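Local coordinates for protein fructose-2,6-bisphosphatase TIGAR B (Danio rerio, PDB 3E9D) that probably hydrolyses fructose-2,6-bisphosphate to fructose 6-phosphate and phosphate, and so restrains glycolysis and favours the pentose phosphate pathway, at residues T34-A39 against A62-E67. Residues are numbered along the deposited sequence; the frame is centred on the assembly and turned at random.
Sequences TGHQQA and AIQTAE
Helices 33-45 and 60-71 of the histidine phosphatase fold pack together here, beside the catalytic pocket. A39 and T65 form the buried part of the contact. The CB of A39 points at the second helix and lies 4.2 Å from T65 CG2, and it is equally near T65 CA. A39 CA and T65 CA are 5.4 Å apart, a close approach consistent with the small side chain of A39. In T65 the methyl CG2 stands anti to the backbone N, while OG1 is anti to the carbonyl carbon (chi1 -60°). This torsion turns CG2 to A39 and leaves OG1 for other partners. OG1 is hydrogen-bonded to R61 O, one turn back, and to G12 N, next to H11, which forms the phosphohistidine intermediate. I68, on the next turn of helix 60-71, also touches both A39 and H36.

Toward the solvent the contact becomes polar. H36 NE2 and Q64 NE2 are 4.0 Å apart and share no direct hydrogen bond. A water joins them. The water O lies at the ring edge, in the imidazole plane, 2.9 Å from H36 NE2, a hydrogen bond. The water O also accepts a hydrogen bond of 3.1 Å from Q64 NE2. The imidazole and amide planes are nearly perpendicular, at 89°. The other end of the amide is held as well, since Q64 OE1 is hydrogen-bonded to L31 N, just before helix 33-45.

The arrangement belongs to the histidine phosphatase fold, in which helices 33-45 and 60-71 pack beside the mixed sheet, here with T65 next to the catalytic H11.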
ATOM      1  N   THR A  34      21.011  -2.261   1.733  1.00 16.79           N
ATOM      2  CA  THR A  34      20.123  -1.723   2.767  1.00 16.13           C
ATOM      3  C   THR A  34      18.675  -2.217   2.585  1.00 16.32           C
ATOM      4  O   THR A  34      18.034  -2.634   3.553  1.00 15.38           O
ATOM      5  CB  THR A  34      20.160  -0.194   2.754  1.00 16.36           C
ATOM      6  OG1 THR A  34      21.509   0.232   2.935  1.00 17.94           O
ATOM      7  CG2 THR A  34      19.297   0.399   3.857  1.00 15.57           C
ATOM      8  N   GLY A  35      18.184  -2.186   1.345  1.00 16.22           N
ATOM      9  CA  GLY A  35      16.820  -2.617   1.026  1.00 17.18           C
ATOM     10  C   GLY A  35      16.552  -4.068   1.380  1.00 17.01           C
ATOM     11  O   GLY A  35      15.479  -4.397   1.871  1.00 16.78           O
ATOM     12  N   HIS A  36      17.524  -4.933   1.089  1.00 17.63           N
ATOM     13  CA  HIS A  36      17.456  -6.341   1.445  1.00 17.86           C
ATOM     14  C   HIS A  36      17.299  -6.496   2.948  1.00 17.75           C
ATOM     15  O   HIS A  36      16.509  -7.314   3.407  1.00 17.57           O
ATOM     16  CB  HIS A  36      18.722  -7.071   0.984  1.00 18.02           C
ATOM     17  CG  HIS A  36      18.671  -7.493  -0.446  1.00 18.82           C
ATOM     18  ND1 HIS A  36      18.096  -8.681  -0.847  1.00 19.62           N
ATOM     19  CD2 HIS A  36      19.084  -6.872  -1.576  1.00 18.67           C
ATOM     20  CE1 HIS A  36      18.185  -8.791  -2.161  1.00 21.23           C
ATOM     21  NE2 HIS A  36      18.783  -7.706  -2.628  1.00 20.69           N
ATOM     22  N   GLN A  37      18.051  -5.699   3.703  1.00 17.71           N
ATOM     23  CA  GLN A  37      17.957  -5.718   5.166  1.00 18.44           C
ATOM     24  C   GLN A  37      16.615  -5.222   5.666  1.00 17.86           C
ATOM     25  O   GLN A  37      16.044  -5.795   6.600  1.00 17.61           O
ATOM     26  CB  GLN A  37      19.041  -4.830   5.783  1.00 18.45           C
ATOM     27  CG  GLN A  37      20.383  -5.441   5.800  1.00 21.06           C
ATOM     28  CD  GLN A  37      21.430  -4.455   6.234  1.00 23.33           C
ATOM     29  OE1 GLN A  37      21.648  -4.269   7.421  1.00 24.30           O
ATOM     30  NE2 GLN A  37      22.084  -3.808   5.271  1.00 21.89           N
ATOM     31  N   GLN A  38      16.127  -4.137   5.075  1.00 17.24           N
ATOM     32  CA  GLN A  38      14.854  -3.584   5.537  1.00 17.95           C
ATOM     33  C   GLN A  38      13.716  -4.562   5.242  1.00 17.98           C
ATOM     34  O   GLN A  38      12.828  -4.737   6.073  1.00 17.89           O
ATOM     35  CB  GLN A  38      14.559  -2.230   4.901  1.00 18.33           C
ATOM     36  CG  GLN A  38      15.578  -1.138   5.217  1.00 17.36           C
ATOM     37  CD  GLN A  38      15.306   0.103   4.377  1.00 17.96           C
ATOM     38  OE1 GLN A  38      14.810   0.008   3.253  1.00 19.39           O
ATOM     39  NE2 GLN A  38      15.614   1.262   4.922  1.00 13.86           N
ATOM     40  N   ALA A  39      13.774  -5.208   4.073  1.00 18.29           N
ATOM     41  CA  ALA A  39      12.749  -6.180   3.646  1.00 18.04           C
ATOM     42  C   ALA A  39      12.725  -7.385   4.566  1.00 17.94           C
ATOM     43  O   ALA A  39      11.656  -7.877   4.921  1.00 18.34           O
ATOM     44  CB  ALA A  39      12.973  -6.623   2.189  1.00 16.72           C
ATOM     45  N   ALA A  62       9.832  -3.862  -5.790  1.00 17.91           N
ATOM     46  CA  ALA A  62       8.633  -4.285  -5.054  1.00 18.30           C
ATOM     47  C   ALA A  62       8.504  -5.815  -5.017  1.00 18.90           C
ATOM     48  O   ALA A  62       8.249  -6.423  -3.947  1.00 18.18           O
ATOM     49  CB  ALA A  62       7.365  -3.638  -5.690  1.00 18.77           C
ATOM     50  N   ILE A  63       8.688  -6.446  -6.184  1.00 18.32           N
ATOM     51  CA  ILE A  63       8.712  -7.911  -6.252  1.00 18.67           C
ATOM     52  C   ILE A  63       9.722  -8.538  -5.269  1.00 17.76           C
ATOM     53  O   ILE A  63       9.387  -9.484  -4.556  1.00 17.55           O
ATOM     54  CB  ILE A  63       8.993  -8.419  -7.687  1.00 18.53           C
ATOM     55  CG1 ILE A  63       7.836  -7.980  -8.611  1.00 19.67           C
ATOM     56  CG2 ILE A  63       9.179  -9.972  -7.690  1.00 18.40           C
ATOM     57  CD1 ILE A  63       8.156  -8.023 -10.074  1.00 18.93           C
ATOM     58  N   GLN A  64      10.945  -8.015  -5.245  1.00 17.19           N
ATOM     59  CA  GLN A  64      11.974  -8.514  -4.309  1.00 17.77           C
ATOM     60  C   GLN A  64      11.573  -8.372  -2.839  1.00 17.43           C
ATOM     61  O   GLN A  64      11.832  -9.257  -2.031  1.00 17.90           O
ATOM     62  CB  GLN A  64      13.278  -7.773  -4.525  1.00 17.51           C
ATOM     63  CG  GLN A  64      13.971  -8.088  -5.815  1.00 19.63           C
ATOM     64  CD  GLN A  64      15.239  -7.286  -5.937  1.00 22.39           C
ATOM     65  OE1 GLN A  64      15.206  -6.077  -6.160  1.00 22.41           O
ATOM     66  NE2 GLN A  64      16.378  -7.954  -5.758  1.00 22.39           N
ATOM     67  N   THR A  65      10.948  -7.244  -2.507  1.00 16.98           N
ATOM     68  CA  THR A  65      10.488  -6.983  -1.155  1.00 16.61           C
ATOM     69  C   THR A  65       9.401  -7.975  -0.776  1.00 17.11           C
ATOM     70  O   THR A  65       9.454  -8.597   0.299  1.00 15.72           O
ATOM     71  CB  THR A  65       9.984  -5.527  -1.014  1.00 16.63           C
ATOM     72  OG1 THR A  65      11.065  -4.642  -1.315  1.00 16.87           O
ATOM     73  CG2 THR A  65       9.459  -5.238   0.426  1.00 14.77           C
ATOM     74  N   ALA A  66       8.441  -8.167  -1.685  1.00 17.27           N
ATOM     75  CA  ALA A  66       7.376  -9.141  -1.449  1.00 17.72           C
ATOM     76  C   ALA A  66       7.943 -10.555  -1.283  1.00 17.70           C
ATOM     77  O   ALA A  66       7.489 -11.315  -0.412  1.00 17.90           O
ATOM     78  CB  ALA A  66       6.353  -9.097  -2.569  1.00 17.11           C
ATOM     79  N   GLU A  67       8.935 -10.906  -2.108  1.00 17.57           N
ATOM     80  CA  GLU A  67       9.514 -12.247  -2.055  1.00 18.77           C
ATOM     81  C   GLU A  67      10.204 -12.481  -0.699  1.00 18.02           C
ATOM     82  O   GLU A  67      10.121 -13.560  -0.121  1.00 17.58           O
ATOM     83  CB  GLU A  67      10.519 -12.470  -3.182  1.00 19.13           C
ATOM     84  CG  GLU A  67       9.887 -12.620  -4.555  1.00 23.48           C
ATOM     85  CD  GLU A  67      10.927 -12.654  -5.669  1.00 29.41           C
ATOM     86  OE1 GLU A  67      11.999 -12.011  -5.522  1.00 30.79           O
ATOM     87  OE2 GLU A  67      10.662 -13.307  -6.703  1.00 31.22           O
TER
HETATM   88  O   HOH W   1      19.056  -6.525  -5.263  1.00 18.31           O